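Local coordinates for Uly1 (Catenovulum maritimum, PDB 7DRQ), which probably cleaves the marine algal polysaccharide ulvan as a calcium-binding lyase of polysaccharide lyase family 24, at residues 91-101 with 126-137. Numbering follows the deposited sequence.
Sequences FPHQHTGFEGR and YDMHAYRENTDT
Asp-127 sets its carboxylate among three residues of segment 91-101, joining strand 93-94 and the loop after it to the loop that follows strand 122-126 in a beta-propeller fold. OD2 takes two bonds on its two lone pairs: His-93 NE2 reaches the anti one at 2.6 Å and nearly straight (163°), with OD2 close to the imidazole plane, while the Thr-96 backbone N uses the syn one at 2.8 Å. His-95 ND1 meets OD1 (2.9 Å) from above the carboxylate plane, and Asn-109 also binds that oxygen. With CG anti to the backbone N (chi1 -151°), the Asp-127 group lies against the histidine edges. Replacing the carboxylate by the methyl of an alanine is likely to leave NE2 of His-93, ND1 of His-95 and the backbone N of Thr-96 without their acceptor. Farther along, a water joins Thr-96 OG1, Gly-97 O, Gly-100 N and Tyr-131 OH, and a second links that hydroxyl to Glu-99 N; the two waters connect the tyrosine, whose main polar partner is Asn-109, to the type I' turn of residues 98-101. Arg-101 NH1 bridges the backbones, donating to Asp-136 O (2.9 Å) and Glu-99 O in or near its guanidinium plane, while NH2 holds Arg-28 O. Gly-100 passes so close to Thr-137 that a beta-carbon would clash with CB of that threonine. Glu-99, salt-bridged to Arg-28, lays CG obliquely by the Tyr-131 ring, 4.1 Å from CE1. At the other end the side chains of His-93 and Tyr-126 run past one another in opposite senses, their rings set obliquely with planes at 41°, near Lys-185 of a calcium site. Tyr-126 OH, bonded to Ser-151, also shares a water with the backbone N of His-93, 3.1 Å from that N.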
loop_
_atom_site.group_PDB
_atom_site.type_symbol
_atom_site.label_atom_id
_atom_site.label_comp_id
_atom_site.label_asym_id
_atom_site.label_seq_id
_atom_site.Cartn_x
_atom_site.Cartn_y
_atom_site.Cartn_z
ATOM N N PHE A 91 -20.057 -5.806 -2.014
ATOM C CA PHE A 91 -20.269 -5.480 -0.613
ATOM C C PHE A 91 -21.162 -4.252 -0.481
ATOM O O PHE A 91 -21.174 -3.388 -1.360
ATOM C CB PHE A 91 -18.932 -5.229 0.100
ATOM C CG PHE A 91 -18.222 -6.496 0.479
ATOM C CD1 PHE A 91 -17.431 -7.157 -0.441
ATOM C CD2 PHE A 91 -18.370 -7.043 1.748
ATOM C CE1 PHE A 91 -16.802 -8.347 -0.107
ATOM C CE2 PHE A 91 -17.734 -8.234 2.093
ATOM C CZ PHE A 91 -16.951 -8.880 1.168
ATOM N N PRO A 92 -21.945 -4.173 0.596
ATOM C CA PRO A 92 -22.873 -3.039 0.735
ATOM C C PRO A 92 -22.177 -1.697 0.843
ATOM O O PRO A 92 -22.746 -0.686 0.413
ATOM C CB PRO A 92 -23.645 -3.369 2.024
ATOM C CG PRO A 92 -23.527 -4.848 2.188
ATOM C CD PRO A 92 -22.223 -5.260 1.552
ATOM N N HIS A 93 -20.973 -1.647 1.411
ATOM C CA HIS A 93 -20.319 -0.362 1.637
ATOM C C HIS A 93 -19.992 0.347 0.326
ATOM O O HIS A 93 -19.539 -0.276 -0.635
ATOM C CB HIS A 93 -19.027 -0.541 2.416
ATOM C CG HIS A 93 -18.383 0.760 2.788
ATOM N ND1 HIS A 93 -18.878 1.567 3.791
ATOM C CD2 HIS A 93 -17.305 1.402 2.283
ATOM C CE1 HIS A 93 -18.117 2.643 3.902
ATOM N NE2 HIS A 93 -17.159 2.572 2.995
ATOM N N GLN A 94 -20.160 1.670 0.318
ATOM C CA GLN A 94 -19.823 2.506 -0.828
ATOM C C GLN A 94 -18.759 3.508 -0.413
ATOM O O GLN A 94 -18.788 4.011 0.708
ATOM C CB GLN A 94 -21.048 3.262 -1.372
ATOM C CG GLN A 94 -22.184 2.359 -1.848
ATOM C CD GLN A 94 -23.509 3.083 -1.875
ATOM O OE1 GLN A 94 -24.158 3.250 -0.838
ATOM N NE2 GLN A 94 -23.912 3.536 -3.058
ATOM N N HIS A 95 -17.815 3.782 -1.321
ATOM C CA HIS A 95 -16.758 4.761 -1.065
ATOM C C HIS A 95 -17.349 6.048 -0.499
ATOM O O HIS A 95 -18.252 6.640 -1.098
ATOM C CB HIS A 95 -16.012 5.038 -2.381
ATOM C CG HIS A 95 -14.892 6.029 -2.262
ATOM N ND1 HIS A 95 -13.932 5.965 -1.273
ATOM C CD2 HIS A 95 -14.567 7.094 -3.036
ATOM C CE1 HIS A 95 -13.071 6.957 -1.434
ATOM N NE2 HIS A 95 -13.436 7.658 -2.494
ATOM N N THR A 96 -16.853 6.478 0.669
ATOM C CA THR A 96 -17.380 7.674 1.313
ATOM C C THR A 96 -16.599 8.930 0.948
ATOM O O THR A 96 -16.903 10.007 1.465
ATOM C CB THR A 96 -17.430 7.487 2.842
ATOM O OG1 THR A 96 -16.125 7.170 3.352
ATOM C CG2 THR A 96 -18.395 6.366 3.192
ATOM N N GLY A 97 -15.615 8.825 0.056
ATOM C CA GLY A 97 -14.974 10.005 -0.487
ATOM C C GLY A 97 -14.097 10.706 0.531
ATOM O O GLY A 97 -13.523 10.092 1.443
ATOM N N PHE A 98 -14.009 12.025 0.384
ATOM C CA PHE A 98 -13.209 12.829 1.298
ATOM C C PHE A 98 -14.040 13.152 2.535
ATOM O O PHE A 98 -14.970 13.962 2.467
ATOM C CB PHE A 98 -12.724 14.112 0.629
ATOM C CG PHE A 98 -11.748 14.882 1.480
ATOM C CD1 PHE A 98 -10.393 14.584 1.435
ATOM C CD2 PHE A 98 -12.186 15.874 2.347
ATOM C CE1 PHE A 98 -9.483 15.277 2.225
ATOM C CE2 PHE A 98 -11.283 16.569 3.151
ATOM C CZ PHE A 98 -9.933 16.270 3.091
ATOM N N GLU A 99 -13.703 12.515 3.658
ATOM C CA GLU A 99 -14.360 12.745 4.946
ATOM C C GLU A 99 -15.882 12.745 4.812
ATOM O O GLU A 99 -16.579 13.636 5.304
ATOM C CB GLU A 99 -13.855 14.049 5.583
ATOM C CG GLU A 99 -12.347 14.016 5.893
ATOM C CD GLU A 99 -11.791 15.354 6.364
ATOM O OE1 GLU A 99 -10.560 15.461 6.544
ATOM O OE2 GLU A 99 -12.582 16.296 6.531
ATOM N N GLY A 100 -16.404 11.733 4.120
ATOM C CA GLY A 100 -17.832 11.562 3.967
ATOM C C GLY A 100 -18.423 12.216 2.737
ATOM O O GLY A 100 -19.555 11.884 2.360
ATOM N N ARG A 101 -17.691 13.137 2.100
ATOM C CA ARG A 101 -18.148 13.813 0.887
ATOM C C ARG A 101 -17.868 12.873 -0.267
ATOM O O ARG A 101 -16.816 12.930 -0.904
ATOM C CB ARG A 101 -17.445 15.151 0.704
ATOM C CG ARG A 101 -17.943 16.235 1.655
ATOM C CD ARG A 101 -17.362 16.088 3.064
ATOM N NE ARG A 101 -17.401 17.361 3.785
ATOM C CZ ARG A 101 -17.098 17.504 5.075
ATOM N NH1 ARG A 101 -16.724 16.452 5.792
ATOM N NH2 ARG A 101 -17.153 18.705 5.648
ATOM N N TYR A 126 -10.938 -1.321 4.343
ATOM C CA TYR A 126 -11.222 -0.395 3.255
ATOM C C TYR A 126 -11.727 0.958 3.732
ATOM O O TYR A 126 -12.304 1.098 4.812
ATOM C CB TYR A 126 -12.233 -0.991 2.280
ATOM C CG TYR A 126 -13.443 -1.696 2.873
ATOM C CD1 TYR A 126 -14.610 -0.988 3.180
ATOM C CD2 TYR A 126 -13.452 -3.082 3.036
ATOM C CE1 TYR A 126 -15.741 -1.647 3.666
ATOM C CE2 TYR A 126 -14.577 -3.751 3.519
ATOM C CZ TYR A 126 -15.718 -3.032 3.832
ATOM O OH TYR A 126 -16.835 -3.702 4.310
ATOM N N ASP A 127 -11.514 1.949 2.861
ATOM C CA ASP A 127 -12.183 3.246 2.914
ATOM C C ASP A 127 -11.832 4.008 4.187
ATOM O O ASP A 127 -12.708 4.526 4.882
ATOM C CB ASP A 127 -13.697 3.106 2.760
ATOM C CG ASP A 127 -14.320 4.337 2.122
ATOM O OD1 ASP A 127 -13.574 5.121 1.494
ATOM O OD2 ASP A 127 -15.546 4.529 2.239
HETATM N N MSE A 128 -10.536 4.062 4.488
HETATM C CA MSE A 128 -10.017 4.694 5.703
HETATM C C MSE A 128 -8.946 5.735 5.420
HETATM O O MSE A 128 -7.999 5.481 4.676
HETATM C CB MSE A 128 -9.436 3.626 6.622
HETATM C CG MSE A 128 -10.439 2.608 7.084
HETATM SE SE MSE A 128 -9.641 1.515 8.444
HETATM C CE MSE A 128 -9.201 -0.047 7.339
ATOM N N HIS A 129 -9.097 6.919 6.011
ATOM C CA HIS A 129 -8.011 7.900 6.009
ATOM C C HIS A 129 -7.988 8.585 7.378
ATOM O O HIS A 129 -8.417 9.734 7.527
ATOM C CB HIS A 129 -8.142 8.912 4.871
ATOM C CG HIS A 129 -6.943 9.797 4.720
ATOM N ND1 HIS A 129 -6.841 10.753 3.731
ATOM C CD2 HIS A 129 -5.788 9.859 5.424
ATOM C CE1 HIS A 129 -5.683 11.381 3.847
ATOM N NE2 HIS A 129 -5.024 10.857 4.864
ATOM N N ALA A 130 -7.468 7.861 8.373
ATOM C CA ALA A 130 -7.264 8.396 9.721
ATOM C C ALA A 130 -8.565 8.905 10.344
ATOM O O ALA A 130 -8.591 9.937 11.023
ATOM C CB ALA A 130 -6.200 9.496 9.711
ATOM N N TYR A 131 -9.654 8.174 10.140
ATOM C CA TYR A 131 -10.912 8.624 10.717
ATOM C C TYR A 131 -10.985 8.239 12.192
ATOM O O TYR A 131 -10.281 7.343 12.662
ATOM C CB TYR A 131 -12.102 8.056 9.942
ATOM C CG TYR A 131 -12.059 8.432 8.475
ATOM C CD1 TYR A 131 -11.692 9.709 8.080
ATOM C CD2 TYR A 131 -12.352 7.499 7.490
ATOM C CE1 TYR A 131 -11.640 10.068 6.730
ATOM C CE2 TYR A 131 -12.294 7.838 6.140
ATOM C CZ TYR A 131 -11.935 9.116 5.768
ATOM O OH TYR A 131 -11.881 9.455 4.439
ATOM N N ARG A 132 -11.840 8.955 12.924
ATOM C CA ARG A 132 -12.015 8.771 14.359
ATOM C C ARG A 132 -13.488 8.961 14.681
ATOM O O ARG A 132 -14.274 9.386 13.835
ATOM C CB ARG A 132 -11.150 9.756 15.168
ATOM C CG ARG A 132 -11.069 11.128 14.538
ATOM C CD ARG A 132 -9.990 12.008 15.174
ATOM N NE ARG A 132 -9.557 13.061 14.247
ATOM C CZ ARG A 132 -10.213 14.202 14.044
ATOM N NH1 ARG A 132 -11.340 14.459 14.700
ATOM N NH2 ARG A 132 -9.743 15.095 13.184
ATOM N N GLU A 133 -13.866 8.661 15.929
ATOM C CA GLU A 133 -15.289 8.684 16.264
ATOM C C GLU A 133 -15.894 10.072 16.091
ATOM O O GLU A 133 -17.090 10.192 15.806
ATOM C CB GLU A 133 -15.513 8.173 17.687
ATOM C CG GLU A 133 -14.966 9.068 18.776
ATOM C CD GLU A 133 -15.061 8.401 20.123
ATOM O OE1 GLU A 133 -15.956 7.547 20.278
ATOM O OE2 GLU A 133 -14.241 8.707 21.010
ATOM N N ASN A 134 -15.092 11.130 16.236
ATOM C CA ASN A 134 -15.603 12.483 16.075
ATOM C C ASN A 134 -15.154 13.113 14.759
ATOM O O ASN A 134 -15.100 14.341 14.649
ATOM C CB ASN A 134 -15.206 13.353 17.271
ATOM C CG ASN A 134 -13.715 13.555 17.377
ATOM O OD1 ASN A 134 -12.928 12.777 16.833
ATOM N ND2 ASN A 134 -13.312 14.618 18.061
ATOM N N THR A 135 -14.829 12.295 13.759
ATOM C CA THR A 135 -14.624 12.815 12.413
ATOM C C THR A 135 -15.895 13.516 11.942
ATOM O O THR A 135 -17.005 13.008 12.118
ATOM C CB THR A 135 -14.242 11.676 11.453
ATOM O OG1 THR A 135 -12.896 11.263 11.713
ATOM C CG2 THR A 135 -14.353 12.108 9.995
ATOM N N ASP A 136 -15.730 14.703 11.363
ATOM C CA ASP A 136 -16.856 15.533 10.954
ATOM C C ASP A 136 -17.166 15.229 9.497
ATOM O O ASP A 136 -16.448 15.674 8.594
ATOM C CB ASP A 136 -16.536 17.016 11.162
ATOM C CG ASP A 136 -17.678 17.934 10.738
ATOM O OD1 ASP A 136 -18.756 17.434 10.365
ATOM O OD2 ASP A 136 -17.498 19.173 10.791
ATOM N N THR A 137 -18.235 14.479 9.260
ATOM C CA THR A 137 -18.573 14.118 7.889
ATOM C C THR A 137 -19.367 15.193 7.166
ATOM O O THR A 137 -19.815 14.945 6.042
ATOM C CB THR A 137 -19.361 12.805 7.850
ATOM O OG1 THR A 137 -20.665 13.014 8.405
ATOM C CG2 THR A 137 -18.634 11.711 8.627
HETATM O O HOH W 1 -19.730 -3.702 3.350
HETATM O O HOH W 2 -14.761 9.274 3.727
HETATM O O HOH W 3 -10.595 11.733 3.670
HETATM O O HOH W 4 -14.132 16.975 8.429
HETATM O O HOH W 5 -15.640 19.268 8.408
#